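Local structure of putative creatinine amidohydrolase (3LUB) at residues A97-E100 with D101-S105; K234-V237 with E238-G242; G154-A158 with E159-H163; A196-E200 with K201-V205. The protein probably hydrolyses carbon-nitrogen bonds in linear amides, as a zinc-dependent member of the creatininase superfamily. All blocks are in the same frame, centred on the assembly; numbering follows the deposited sequence.

Contact 1 (A97-E100 with D101-S105); sequences AILE and DIVSS
Two successive turns of helix 92-108, an alpha helix packed on the parallel sheet of the creatininase fold, meet here through i to i+4 pairs. Ile98 and Ile102 lie side by side and point the same way, the CG2 branch of Ile98 touching CD1 of Ile102 at 3.7 Å. One residue further along, Leu99 CD1 meets Val103 CG2 at 3.9 Å, the two side chains slanting across each other. Leu99 reaches forward because its CG stands anti to the backbone N (chi1 -175°) and beside the carbonyl carbon. Branched apolar residues suit this face: Leu26 of strand 23-28 covers Leu99 and Ile102, while Leu114 of strand 113-118 covers Leu99 and Val103. Acidic residues suit the face turned to the second subunit, where Glu100 and Asp101 both form salt bridges with Arg91 of that chain; the shared cation probably offsets their like charges. Asp101 is held further by Thr94 of the same neighbour. The main chain supplies regular helical bonds, among them Asp101 N to Ala97 O at 3.1 Å and Ile102 N to Ile98 O at 3.0 Å. Straightest is the link from Val103 N to Leu99 O, 2.9 Å long with an N-H...O angle of 167°.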
ATOM      1  N   ALA F  97      -0.152   5.662   8.905  1.00 15.65           N
ATOM      2  CA  ALA F  97      -1.286   4.785   9.103  1.00 15.54           C
ATOM      3  C   ALA F  97      -1.848   4.946  10.505  1.00 16.35           C
ATOM      4  O   ALA F  97      -3.048   4.964  10.676  1.00 14.42           O
ATOM      5  CB  ALA F  97      -0.892   3.312   8.861  1.00 13.48           C
ATOM      6  N   ILE F  98      -0.964   5.053  11.505  1.00 16.35           N
ATOM      7  CA  ILE F  98      -1.366   5.276  12.893  1.00 14.92           C
ATOM      8  C   ILE F  98      -2.178   6.567  13.023  1.00 15.85           C
ATOM      9  O   ILE F  98      -3.296   6.538  13.554  1.00 15.69           O
ATOM     10  CB  ILE F  98      -0.142   5.296  13.865  1.00 17.71           C
ATOM     11  CG1 ILE F  98       0.447   3.872  14.004  1.00 19.28           C
ATOM     12  CG2 ILE F  98      -0.566   5.820  15.242  1.00 13.09           C
ATOM     13  CD1 ILE F  98       1.869   3.826  14.592  1.00 12.24           C
ATOM     14  N   LEU F  99      -1.623   7.678  12.529  1.00 16.34           N
ATOM     15  CA  LEU F  99      -2.289   8.998  12.619  1.00 16.82           C
ATOM     16  C   LEU F  99      -3.608   9.018  11.850  1.00 17.33           C
ATOM     17  O   LEU F  99      -4.591   9.578  12.320  1.00 18.25           O
ATOM     18  CB  LEU F  99      -1.382  10.118  12.093  1.00 18.38           C
ATOM     19  CG  LEU F  99      -1.856  11.581  12.212  1.00 16.82           C
ATOM     20  CD1 LEU F  99      -2.185  11.939  13.674  1.00 13.48           C
ATOM     21  CD2 LEU F  99      -0.825  12.508  11.663  1.00 13.46           C
ATOM     22  N   GLU F 100      -3.641   8.405  10.674  1.00 18.17           N
ATOM     23  CA  GLU F 100      -4.898   8.203   9.943  1.00 18.05           C
ATOM     24  C   GLU F 100      -5.945   7.542  10.801  1.00 17.84           C
ATOM     25  O   GLU F 100      -7.091   7.986  10.834  1.00 17.07           O
ATOM     26  CB  GLU F 100      -4.666   7.376   8.661  1.00 18.96           C
ATOM     27  CG  GLU F 100      -3.917   8.205   7.595  1.00 21.28           C
ATOM     28  CD  GLU F 100      -3.542   7.442   6.333  1.00 23.74           C
ATOM     29  OE1 GLU F 100      -3.603   6.209   6.350  1.00 20.62           O
ATOM     30  OE2 GLU F 100      -3.176   8.119   5.330  1.00 27.26           O
ATOM     31  N   ASP F 101      -5.564   6.474  11.509  1.00 16.73           N
ATOM     32  CA  ASP F 101      -6.546   5.732  12.309  1.00 17.05           C
ATOM     33  C   ASP F 101      -7.012   6.547  13.519  1.00 17.48           C
ATOM     34  O   ASP F 101      -8.181   6.517  13.848  1.00 18.80           O
ATOM     35  CB  ASP F 101      -6.032   4.339  12.718  1.00 18.10           C
ATOM     36  CG  ASP F 101      -5.961   3.363  11.539  1.00 20.74           C
ATOM     37  OD1 ASP F 101      -6.472   3.665  10.452  1.00 21.21           O
ATOM     38  OD2 ASP F 101      -5.378   2.289  11.698  1.00 22.09           O
ATOM     39  N   ILE F 102      -6.118   7.304  14.137  1.00 17.27           N
ATOM     40  CA  ILE F 102      -6.450   8.148  15.279  1.00 16.04           C
ATOM     41  C   ILE F 102      -7.403   9.265  14.863  1.00 16.68           C
ATOM     42  O   ILE F 102      -8.421   9.490  15.519  1.00 18.33           O
ATOM     43  CB  ILE F 102      -5.156   8.755  15.952  1.00 17.19           C
ATOM     44  CG1 ILE F 102      -4.316   7.618  16.543  1.00 17.66           C
ATOM     45  CG2 ILE F 102      -5.533   9.859  17.012  1.00 14.02           C
ATOM     46  CD1 ILE F 102      -2.945   8.019  17.061  1.00 14.27           C
ATOM     47  N   VAL F 103      -7.087   9.940  13.766  1.00 17.01           N
ATOM     48  CA  VAL F 103      -7.888  11.057  13.260  1.00 17.47           C
ATOM     49  C   VAL F 103      -9.278  10.608  12.768  1.00 18.16           C
ATOM     50  O   VAL F 103     -10.282  11.246  13.067  1.00 19.25           O
ATOM     51  CB  VAL F 103      -7.147  11.800  12.126  1.00 18.96           C
ATOM     52  CG1 VAL F 103      -8.089  12.780  11.405  1.00 16.06           C
ATOM     53  CG2 VAL F 103      -5.914  12.510  12.681  1.00 18.36           C
ATOM     54  N   SER F 104      -9.328   9.505  12.032  1.00 16.95           N
ATOM     55  CA  SER F 104     -10.578   8.915  11.630  1.00 16.10           C
ATOM     56  C   SER F 104     -11.516   8.708  12.814  1.00 18.40           C
ATOM     57  O   SER F 104     -12.704   9.079  12.746  1.00 19.53           O
ATOM     58  CB  SER F 104     -10.329   7.571  10.920  1.00 15.45           C
ATOM     59  OG  SER F 104     -11.552   6.979  10.525  1.00 23.26           O
ATOM     60  N   SER F 105     -10.998   8.065  13.858  1.00 18.00           N
ATOM     61  CA  SER F 105     -11.768   7.816  15.091  1.00 18.09           C
ATOM     62  C   SER F 105     -12.195   9.094  15.789  1.00 17.33           C
ATOM     63  O   SER F 105     -13.381   9.311  16.015  1.00 17.52           O
ATOM     64  CB  SER F 105     -10.968   6.938  16.046  1.00 18.62           C
ATOM     65  OG  SER F 105     -10.940   5.609  15.567  1.00 20.65           O
TER

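Contact 2 (K234-V237 with E238-G242); sequences KPIV and EKLAG
Pro235 O takes two hydrogen bonds: one from Lys239 N at 2.9 Å, nearly straight at 168°, and one from a water 3.0 Å away. That water gives its other hydrogen to OE1 of Glu238, 2.9 Å off, so it ties the carboxylate to the main chain of the preceding turn. Glu238 can reach it because its chain folds at chi2 (-73°) instead of running straight out. Its other oxygen, OE2, forms a salt bridge with Arg61 of helix 42-62, so both carboxylate oxygens are engaged; a bound calcium ion lies about 5 Å from this side chain. A long acidic side chain is apt here, at a partly open edge facing an arginine.

All of this sits within the long helix 226-249, which is kinked at Pro235, whose ring nitrogen carries no hydrogen for the turn before. The carbonyl of Pro235 still accepts in the regular way, and helical bonding runs on, with Leu240 N to Ile236 O at 2.9 Å and Ala241 N to Val237 O also at 2.9 Å.

On the buried side, Ile236 and Leu240 lie alongside each other, CG2 of Ile236 against CD1 of Leu240 at 3.8 Å. Ile236 also packs on Trp146 and Val150, while Leu240 meets Ile50 and Ala54 of helix 42-62. The small Ala241 fits where the same helix comes close, against Leu57 and Arg61. On the outer side, the first methylenes of Lys239 lie beside Pro235 O, CB 3.5 Å from it, and the lysine side chain packs on Val202 of the third subunit.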
ATOM      1  N   LYS F 234       8.443  25.156  33.196  1.00 23.41           N
ATOM      2  CA  LYS F 234       7.456  26.190  33.547  1.00 26.12           C
ATOM      3  C   LYS F 234       7.001  27.032  32.349  1.00 22.66           C
ATOM      4  O   LYS F 234       5.803  27.073  32.051  1.00 23.86           O
ATOM      5  CB  LYS F 234       7.924  27.085  34.715  1.00 24.86           C
ATOM      6  CG  LYS F 234       6.749  27.750  35.441  1.00 31.20           C
ATOM      7  CD  LYS F 234       7.208  28.914  36.364  1.00 35.96           C
ATOM      8  CE  LYS F 234       5.995  29.622  36.994  1.00 40.59           C
ATOM      9  NZ  LYS F 234       6.394  30.670  37.975  1.00 51.19           N
ATOM     10  N   PRO F 235       7.940  27.694  31.639  1.00 21.85           N
ATOM     11  CA  PRO F 235       7.505  28.440  30.446  1.00 22.26           C
ATOM     12  C   PRO F 235       6.912  27.594  29.286  1.00 21.33           C
ATOM     13  O   PRO F 235       6.006  28.068  28.563  1.00 20.97           O
ATOM     14  CB  PRO F 235       8.802  29.141  29.994  1.00 22.25           C
ATOM     15  CG  PRO F 235       9.900  28.304  30.549  1.00 20.42           C
ATOM     16  CD  PRO F 235       9.393  27.829  31.855  1.00 22.22           C
ATOM     17  N   ILE F 236       7.433  26.373  29.099  1.00 21.79           N
ATOM     18  CA  ILE F 236       6.932  25.434  28.065  1.00 20.60           C
ATOM     19  C   ILE F 236       5.447  25.178  28.350  1.00 20.81           C
ATOM     20  O   ILE F 236       4.569  25.349  27.486  1.00 22.33           O
ATOM     21  CB  ILE F 236       7.793  24.094  28.031  1.00 22.12           C
ATOM     22  CG1 ILE F 236       9.247  24.379  27.626  1.00 18.53           C
ATOM     23  CG2 ILE F 236       7.198  23.040  27.083  1.00 18.94           C
ATOM     24  CD1 ILE F 236      10.228  23.187  27.833  1.00 16.17           C
ATOM     25  N   VAL F 237       5.167  24.824  29.598  1.00 20.72           N
ATOM     26  CA  VAL F 237       3.799  24.520  30.048  1.00 20.49           C
ATOM     27  C   VAL F 237       2.847  25.675  29.863  1.00 21.71           C
ATOM     28  O   VAL F 237       1.716  25.500  29.385  1.00 22.10           O
ATOM     29  CB  VAL F 237       3.803  24.021  31.511  1.00 20.01           C
ATOM     30  CG1 VAL F 237       2.379  24.149  32.118  1.00 18.50           C
ATOM     31  CG2 VAL F 237       4.336  22.539  31.538  1.00 19.33           C
ATOM     32  N   GLU F 238       3.321  26.876  30.189  1.00 23.19           N
ATOM     33  CA  GLU F 238       2.500  28.080  30.083  1.00 23.14           C
ATOM     34  C   GLU F 238       2.204  28.463  28.620  1.00 21.76           C
ATOM     35  O   GLU F 238       1.064  28.832  28.266  1.00 21.73           O
ATOM     36  CB  GLU F 238       3.203  29.238  30.848  1.00 24.98           C
ATOM     37  CG  GLU F 238       2.276  30.435  31.135  1.00 31.86           C
ATOM     38  CD  GLU F 238       1.971  31.243  29.889  1.00 37.82           C
ATOM     39  OE1 GLU F 238       2.904  31.439  29.074  1.00 45.06           O
ATOM     40  OE2 GLU F 238       0.802  31.663  29.707  1.00 39.89           O
ATOM     41  N   LYS F 239       3.221  28.371  27.758  1.00 22.00           N
ATOM     42  CA  LYS F 239       2.994  28.588  26.314  1.00 23.42           C
ATOM     43  C   LYS F 239       2.053  27.560  25.692  1.00 22.11           C
ATOM     44  O   LYS F 239       1.225  27.906  24.864  1.00 22.28           O
ATOM     45  CB  LYS F 239       4.298  28.577  25.528  1.00 23.25           C
ATOM     46  CG  LYS F 239       5.023  29.902  25.453  1.00 28.44           C
ATOM     47  CD  LYS F 239       6.077  29.862  24.314  1.00 33.13           C
ATOM     48  CE  LYS F 239       7.123  30.968  24.470  1.00 45.11           C
ATOM     49  NZ  LYS F 239       6.517  32.288  24.846  1.00 46.49           N
ATOM     50  N   LEU F 240       2.194  26.289  26.064  1.00 22.30           N
ATOM     51  CA  LEU F 240       1.321  25.245  25.528  1.00 21.23           C
ATOM     52  C   LEU F 240      -0.121  25.464  25.993  1.00 21.08           C
ATOM     53  O   LEU F 240      -1.053  25.411  25.192  1.00 20.43           O
ATOM     54  CB  LEU F 240       1.855  23.837  25.882  1.00 21.87           C
ATOM     55  CG  LEU F 240       3.052  23.380  25.035  1.00 21.27           C
ATOM     56  CD1 LEU F 240       3.799  22.156  25.593  1.00 16.80           C
ATOM     57  CD2 LEU F 240       2.643  23.127  23.526  1.00 22.99           C
ATOM     58  N   ALA F 241      -0.299  25.769  27.275  1.00 21.33           N
ATOM     59  CA  ALA F 241      -1.610  26.113  27.807  1.00 20.78           C
ATOM     60  C   ALA F 241      -2.275  27.231  26.989  1.00 20.63           C
ATOM     61  O   ALA F 241      -3.453  27.154  26.652  1.00 22.84           O
ATOM     62  CB  ALA F 241      -1.488  26.539  29.284  1.00 19.50           C
ATOM     63  N   GLY F 242      -1.506  28.273  26.696  1.00 21.25           N
ATOM     64  CA  GLY F 242      -1.974  29.349  25.833  1.00 21.57           C
ATOM     65  C   GLY F 242      -2.418  28.917  24.427  1.00 21.98           C
ATOM     66  O   GLY F 242      -3.459  29.379  23.916  1.00 22.63           O
TER
HETATM   67  O   HOH W   1       5.816  31.049  28.919  1.00 34.52           O

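Contact 3 (G154-A158 with E159-H163); sequences GYFEA and EIDDH
Phe156 and Asp161 approach each other across a bend in the chain, Phe156 CB lying 4.4 Å from Asp161 OD2, with that oxygen placed obliquely to the phenyl ring. Packing across the bend is slight; the methyl CB of Ala158 comes within 3.7 Å of the carbonyl O of Ile160, and a small side chain fits beside that carbonyl. The backbone shapes the turn without a bond between the two halves: Glu157 O and Glu159 N are 3.3 Å apart, but the angle is poor.

Polar bonds go outward instead. Asp161 OD2 is hydrogen-bonded to Ser167 OG at the start of helix 166-175, and its CG is carried there by a chi1 of -175°, anti to the backbone N. Glu166 takes the main-chain N-H groups of Glu157 and Ala158 on its two carboxylate oxygens, and Glu157 itself pairs with Lys228.

Aromatic packing holds the first half: Phe156 meets Tyr232 of helix 226-249 edge-to-face, and its side chain also touches Ser170.

Beyond Asp161, Asp162 and His163 both face Val218 as a classic beta bulge, and His163 NE2 bonds to Pro33 O while its ring meets that of His34. The 154-163 segment is thus a loop leading to the two-zinc site, with Asp161 about 6 Å, side chain to side chain, from the zinc ligand Glu168.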
ATOM      1  N   GLY F 154      20.301  29.035  27.686  1.00 39.91           N
ATOM      2  CA  GLY F 154      19.998  29.768  28.921  1.00 37.56           C
ATOM      3  C   GLY F 154      19.641  28.899  30.118  1.00 34.81           C
ATOM      4  O   GLY F 154      20.027  29.210  31.251  1.00 36.73           O
ATOM      5  N   TYR F 155      18.904  27.809  29.889  1.00 29.14           N
ATOM      6  CA  TYR F 155      18.404  26.973  30.994  1.00 26.32           C
ATOM      7  C   TYR F 155      19.395  25.880  31.437  1.00 25.23           C
ATOM      8  O   TYR F 155      19.268  25.308  32.529  1.00 26.44           O
ATOM      9  CB  TYR F 155      17.038  26.393  30.615  1.00 23.39           C
ATOM     10  CG  TYR F 155      15.914  27.445  30.616  1.00 23.81           C
ATOM     11  CD1 TYR F 155      15.241  27.743  31.798  1.00 23.14           C
ATOM     12  CD2 TYR F 155      15.529  28.126  29.457  1.00 22.43           C
ATOM     13  CE1 TYR F 155      14.219  28.691  31.840  1.00 23.74           C
ATOM     14  CE2 TYR F 155      14.502  29.109  29.493  1.00 21.32           C
ATOM     15  CZ  TYR F 155      13.863  29.378  30.693  1.00 23.85           C
ATOM     16  OH  TYR F 155      12.852  30.307  30.837  1.00 25.80           O
ATOM     17  N   PHE F 156      20.371  25.597  30.590  1.00 25.05           N
ATOM     18  CA  PHE F 156      21.325  24.523  30.804  1.00 26.41           C
ATOM     19  C   PHE F 156      22.727  24.976  30.422  1.00 29.25           C
ATOM     20  O   PHE F 156      22.890  25.915  29.661  1.00 31.15           O
ATOM     21  CB  PHE F 156      20.883  23.280  29.992  1.00 25.21           C
ATOM     22  CG  PHE F 156      19.458  22.870  30.285  1.00 23.17           C
ATOM     23  CD1 PHE F 156      19.144  22.177  31.455  1.00 19.81           C
ATOM     24  CD2 PHE F 156      18.431  23.247  29.447  1.00 22.97           C
ATOM     25  CE1 PHE F 156      17.822  21.850  31.757  1.00 21.43           C
ATOM     26  CE2 PHE F 156      17.135  22.907  29.727  1.00 23.87           C
ATOM     27  CZ  PHE F 156      16.821  22.213  30.895  1.00 19.79           C
ATOM     28  N   GLU F 157      23.736  24.294  30.960  1.00 31.68           N
ATOM     29  CA  GLU F 157      25.129  24.675  30.772  1.00 33.87           C
ATOM     30  C   GLU F 157      25.780  24.000  29.570  1.00 34.09           C
ATOM     31  O   GLU F 157      26.453  24.658  28.783  1.00 34.76           O
ATOM     32  CB  GLU F 157      25.949  24.342  32.031  1.00 33.27           C
ATOM     33  CG  GLU F 157      25.487  25.059  33.306  1.00 37.42           C
ATOM     34  CD  GLU F 157      26.272  24.628  34.567  1.00 37.87           C
ATOM     35  OE1 GLU F 157      27.440  25.072  34.748  1.00 39.49           O
ATOM     36  OE2 GLU F 157      25.706  23.867  35.385  1.00 31.93           O
ATOM     37  N   ALA F 158      25.623  22.683  29.450  1.00 35.04           N
ATOM     38  CA  ALA F 158      26.249  21.941  28.361  1.00 34.79           C
ATOM     39  C   ALA F 158      25.886  22.569  27.018  1.00 35.60           C
ATOM     40  O   ALA F 158      24.721  22.925  26.771  1.00 35.38           O
ATOM     41  CB  ALA F 158      25.838  20.476  28.400  1.00 34.60           C
ATOM     42  N   GLU F 159      26.891  22.728  26.164  1.00 37.64           N
ATOM     43  CA  GLU F 159      26.672  23.383  24.870  1.00 40.87           C
ATOM     44  C   GLU F 159      26.146  22.375  23.856  1.00 37.92           C
ATOM     45  O   GLU F 159      25.208  22.685  23.128  1.00 38.34           O
ATOM     46  CB  GLU F 159      27.934  24.099  24.385  1.00 42.43           C
ATOM     47  CG  GLU F 159      27.714  25.626  24.145  1.00 47.86           C
ATOM     48  CD  GLU F 159      28.969  26.444  24.444  1.00 58.69           C
ATOM     49  OE1 GLU F 159      30.085  25.908  24.220  1.00 61.58           O
ATOM     50  OE2 GLU F 159      28.845  27.608  24.912  1.00 55.18           O
ATOM     51  N   ILE F 160      26.726  21.172  23.835  1.00 35.34           N
ATOM     52  CA  ILE F 160      26.160  20.060  23.075  1.00 34.01           C
ATOM     53  C   ILE F 160      25.113  19.351  23.951  1.00 32.57           C
ATOM     54  O   ILE F 160      25.393  18.915  25.078  1.00 30.71           O
ATOM     55  CB  ILE F 160      27.247  19.057  22.527  1.00 34.31           C
ATOM     56  CG1 ILE F 160      28.265  19.792  21.615  1.00 35.63           C
ATOM     57  CG2 ILE F 160      26.578  17.930  21.745  1.00 29.68           C
ATOM     58  CD1 ILE F 160      29.495  18.967  21.200  1.00 35.01           C
ATOM     59  N   ASP F 161      23.903  19.259  23.419  1.00 31.22           N
ATOM     60  CA  ASP F 161      22.762  18.745  24.162  1.00 32.57           C
ATOM     61  C   ASP F 161      21.667  18.395  23.164  1.00 31.92           C
ATOM     62  O   ASP F 161      20.665  19.100  23.084  1.00 32.63           O
ATOM     63  CB  ASP F 161      22.298  19.816  25.179  1.00 31.97           C
ATOM     64  CG  ASP F 161      21.162  19.345  26.112  1.00 35.00           C
ATOM     65  OD1 ASP F 161      20.753  18.161  26.084  1.00 35.15           O
ATOM     66  OD2 ASP F 161      20.650  20.211  26.862  1.00 40.84           O
ATOM     67  N   ASP F 162      21.891  17.318  22.395  1.00 31.57           N
ATOM     68  CA  ASP F 162      20.943  16.880  21.365  1.00 30.61           C
ATOM     69  C   ASP F 162      20.113  15.657  21.778  1.00 29.50           C
ATOM     70  O   ASP F 162      18.965  15.552  21.385  1.00 30.42           O
ATOM     71  CB  ASP F 162      21.663  16.552  20.042  1.00 31.66           C
ATOM     72  CG  ASP F 162      22.312  17.771  19.392  1.00 37.84           C
ATOM     73  OD1 ASP F 162      21.747  18.892  19.494  1.00 46.75           O
ATOM     74  OD2 ASP F 162      23.392  17.600  18.769  1.00 46.84           O
ATOM     75  N   HIS F 163      20.683  14.724  22.537  1.00 26.15           N
ATOM     76  CA  HIS F 163      19.967  13.492  22.857  1.00 23.75           C
ATOM     77  C   HIS F 163      20.402  12.936  24.208  1.00 22.19           C
ATOM     78  O   HIS F 163      21.571  12.615  24.389  1.00 20.72           O
ATOM     79  CB  HIS F 163      20.190  12.466  21.750  1.00 22.64           C
ATOM     80  CG  HIS F 163      19.523  11.162  22.010  1.00 22.43           C
ATOM     81  ND1 HIS F 163      18.155  11.012  21.983  1.00 22.55           N
ATOM     82  CD2 HIS F 163      20.029   9.948  22.320  1.00 25.21           C
ATOM     83  CE1 HIS F 163      17.849   9.761  22.263  1.00 23.55           C
ATOM     84  NE2 HIS F 163      18.962   9.092  22.465  1.00 18.73           N
TER

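Contact 4 (A196-E200 with K201-V205); sequences ASLNE and KVAWV
Lys201 turns to a positive phi (73°), and this swings the chain back over the last turn of helix 196-199, bringing Val202 and the residues after it against Ser197 and Leu198. A chi1 of -63° sets CG of Leu198 beside its own N, from where the two methyls diverge to Val205 and Ala203. CD1 presses on Val205 CG2 at 3.5 Å, close for two methyl groups, whereas CD2 lies 4.1 Å from Ala203 CB. A leucine, with its forked end, suits a place where two returning residues must both be met. Val202 packs its CG2 on Ser197 CB at 4.0 Å, and the side chain of Glu200 runs alongside the same valine.

Polar closure comes from the helix carbonyls. Val202 N gives a bond of 3.0 Å to Ser197 O, nearly along the C=O axis, and Lys201 N makes a weak one of 3.2 Å to Leu198 O (141°). Leu198 O also receives a water at 2.8 Å, which donates its second hydrogen to Ala203 O and so bridges helix and loop.

The third subunit covers this surface: its Glu246 bonds Ser197 OG, its Leu243 packs on Ser197 and Ala203, and its Lys126 makes a cation-pi contact with Trp204. The 6-to-1 bond, the weaker inner bond and the positive phi of Lys201 together define a Schellman motif ending the helix, with Lys201 as its C-prime residue.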
ATOM      1  N   ALA F 196      32.685  18.257   5.686  1.00 25.49           N
ATOM      2  CA  ALA F 196      32.533  19.543   6.423  1.00 25.01           C
ATOM      3  C   ALA F 196      31.192  20.252   6.175  1.00 24.73           C
ATOM      4  O   ALA F 196      30.542  20.699   7.109  1.00 25.53           O
ATOM      5  CB  ALA F 196      33.669  20.497   6.087  1.00 23.56           C
ATOM      6  N   SER F 197      30.791  20.329   4.906  1.00 24.44           N
ATOM      7  CA  SER F 197      29.537  20.969   4.488  1.00 23.88           C
ATOM      8  C   SER F 197      28.321  20.379   5.185  1.00 23.68           C
ATOM      9  O   SER F 197      27.345  21.085   5.428  1.00 23.14           O
ATOM     10  CB  SER F 197      29.374  20.908   2.964  1.00 24.02           C
ATOM     11  OG  SER F 197      30.477  21.561   2.324  1.00 27.12           O
ATOM     12  N   LEU F 198      28.384  19.097   5.540  1.00 23.98           N
ATOM     13  CA  LEU F 198      27.280  18.494   6.313  1.00 24.25           C
ATOM     14  C   LEU F 198      27.336  18.949   7.755  1.00 25.10           C
ATOM     15  O   LEU F 198      26.290  19.117   8.372  1.00 26.17           O
ATOM     16  CB  LEU F 198      27.269  16.968   6.241  1.00 23.56           C
ATOM     17  CG  LEU F 198      27.047  16.309   4.895  1.00 24.20           C
ATOM     18  CD1 LEU F 198      26.936  14.801   5.066  1.00 22.75           C
ATOM     19  CD2 LEU F 198      25.832  16.909   4.154  1.00 17.84           C
ATOM     20  N   ASN F 199      28.530  19.158   8.305  1.00 26.47           N
ATOM     21  CA  ASN F 199      28.631  19.719   9.669  1.00 27.34           C
ATOM     22  C   ASN F 199      28.133  21.177   9.671  1.00 27.87           C
ATOM     23  O   ASN F 199      27.452  21.609  10.600  1.00 27.48           O
ATOM     24  CB  ASN F 199      30.046  19.623  10.236  1.00 27.65           C
ATOM     25  CG  ASN F 199      30.509  18.196  10.426  1.00 26.58           C
ATOM     26  OD1 ASN F 199      29.735  17.306  10.809  1.00 29.48           O
ATOM     27  ND2 ASN F 199      31.770  17.962  10.154  1.00 25.49           N
ATOM     28  N   GLU F 200      28.427  21.896   8.585  1.00 28.70           N
ATOM     29  CA  GLU F 200      27.993  23.279   8.405  1.00 30.93           C
ATOM     30  C   GLU F 200      26.517  23.387   8.079  1.00 29.93           C
ATOM     31  O   GLU F 200      25.976  24.477   8.093  1.00 29.82           O
ATOM     32  CB  GLU F 200      28.768  23.946   7.260  1.00 30.59           C
ATOM     33  CG  GLU F 200      30.260  24.167   7.485  1.00 37.16           C
ATOM     34  CD  GLU F 200      31.028  24.344   6.158  1.00 39.60           C
ATOM     35  OE1 GLU F 200      30.378  24.692   5.122  1.00 47.92           O
ATOM     36  OE2 GLU F 200      32.267  24.122   6.161  1.00 51.54           O
ATOM     37  N   LYS F 201      25.877  22.272   7.738  1.00 30.05           N
ATOM     38  CA  LYS F 201      24.433  22.241   7.422  1.00 30.10           C
ATOM     39  C   LYS F 201      24.046  22.869   6.077  1.00 27.64           C
ATOM     40  O   LYS F 201      22.929  23.358   5.920  1.00 27.48           O
ATOM     41  CB  LYS F 201      23.596  22.829   8.563  1.00 31.21           C
ATOM     42  CG  LYS F 201      23.861  22.092   9.869  1.00 36.17           C
ATOM     43  CD  LYS F 201      22.973  22.523  11.005  1.00 39.85           C
ATOM     44  CE  LYS F 201      23.395  21.716  12.266  1.00 49.73           C
ATOM     45  NZ  LYS F 201      22.549  21.980  13.446  1.00 54.26           N
ATOM     46  N   VAL F 202      24.950  22.791   5.096  1.00 25.11           N
ATOM     47  CA  VAL F 202      24.605  23.132   3.685  1.00 24.40           C
ATOM     48  C   VAL F 202      23.524  22.147   3.195  1.00 23.66           C
ATOM     49  O   VAL F 202      22.592  22.534   2.499  1.00 23.14           O
ATOM     50  CB  VAL F 202      25.830  23.078   2.736  1.00 23.82           C
ATOM     51  CG1 VAL F 202      25.384  23.246   1.254  1.00 18.14           C
ATOM     52  CG2 VAL F 202      26.894  24.103   3.171  1.00 22.18           C
ATOM     53  N   ALA F 203      23.665  20.884   3.590  1.00 22.51           N
ATOM     54  CA  ALA F 203      22.652  19.859   3.370  1.00 21.26           C
ATOM     55  C   ALA F 203      22.515  18.961   4.629  1.00 21.95           C
ATOM     56  O   ALA F 203      23.333  19.015   5.524  1.00 21.91           O
ATOM     57  CB  ALA F 203      23.004  19.012   2.098  1.00 19.17           C
ATOM     58  N   TRP F 204      21.482  18.129   4.651  1.00 22.12           N
ATOM     59  CA  TRP F 204      21.184  17.248   5.785  1.00 20.67           C
ATOM     60  C   TRP F 204      21.323  15.763   5.452  1.00 20.24           C
ATOM     61  O   TRP F 204      20.758  15.292   4.447  1.00 18.45           O
ATOM     62  CB  TRP F 204      19.733  17.486   6.228  1.00 21.56           C
ATOM     63  CG  TRP F 204      19.331  16.633   7.400  1.00 21.21           C
ATOM     64  CD1 TRP F 204      19.514  16.928   8.719  1.00 23.50           C
ATOM     65  CD2 TRP F 204      18.704  15.352   7.360  1.00 21.13           C
ATOM     66  NE1 TRP F 204      19.030  15.911   9.506  1.00 23.91           N
ATOM     67  CE2 TRP F 204      18.542  14.923   8.701  1.00 24.88           C
ATOM     68  CE3 TRP F 204      18.248  14.525   6.331  1.00 21.07           C
ATOM     69  CZ2 TRP F 204      17.930  13.714   9.028  1.00 25.08           C
ATOM     70  CZ3 TRP F 204      17.652  13.320   6.663  1.00 22.12           C
ATOM     71  CH2 TRP F 204      17.484  12.935   7.985  1.00 20.74           C
ATOM     72  N   VAL F 205      22.078  15.056   6.292  1.00 19.23           N
ATOM     73  CA  VAL F 205      22.192  13.610   6.316  1.00 20.41           C
ATOM     74  C   VAL F 205      21.888  13.216   7.769  1.00 21.64           C
ATOM     75  O   VAL F 205      22.160  14.007   8.685  1.00 21.48           O
ATOM     76  CB  VAL F 205      23.641  13.142   5.864  1.00 21.33           C
ATOM     77  CG1 VAL F 205      23.926  11.627   6.154  1.00 18.72           C
ATOM     78  CG2 VAL F 205      23.820  13.410   4.411  1.00 18.79           C
TER
HETATM   79  O   HOH W   2      23.824  17.764   8.049  1.00 29.69           O

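Contacts 1 and 2 each lie within a single helix, 92-108 and 226-249, and share i to i+4 bonding with Ile side chains on their buried faces; contact 1 is the more buried. Contact 3 is a surface loop whose bonds go to surrounding residues, and contact 4 is a buried helix end closed by a capping turn. Contacts 2 and 3 touch, Pro235 CG lying 3.6 Å from Tyr155 OH, whereas contact 1 stands across the chain's centre from contact 3. An arginine of the second subunit pairs with the acidic residues of contact 1; the third subunit meets contacts 2 and 4. No other subunit touches contact 3, which leads toward the zinc site.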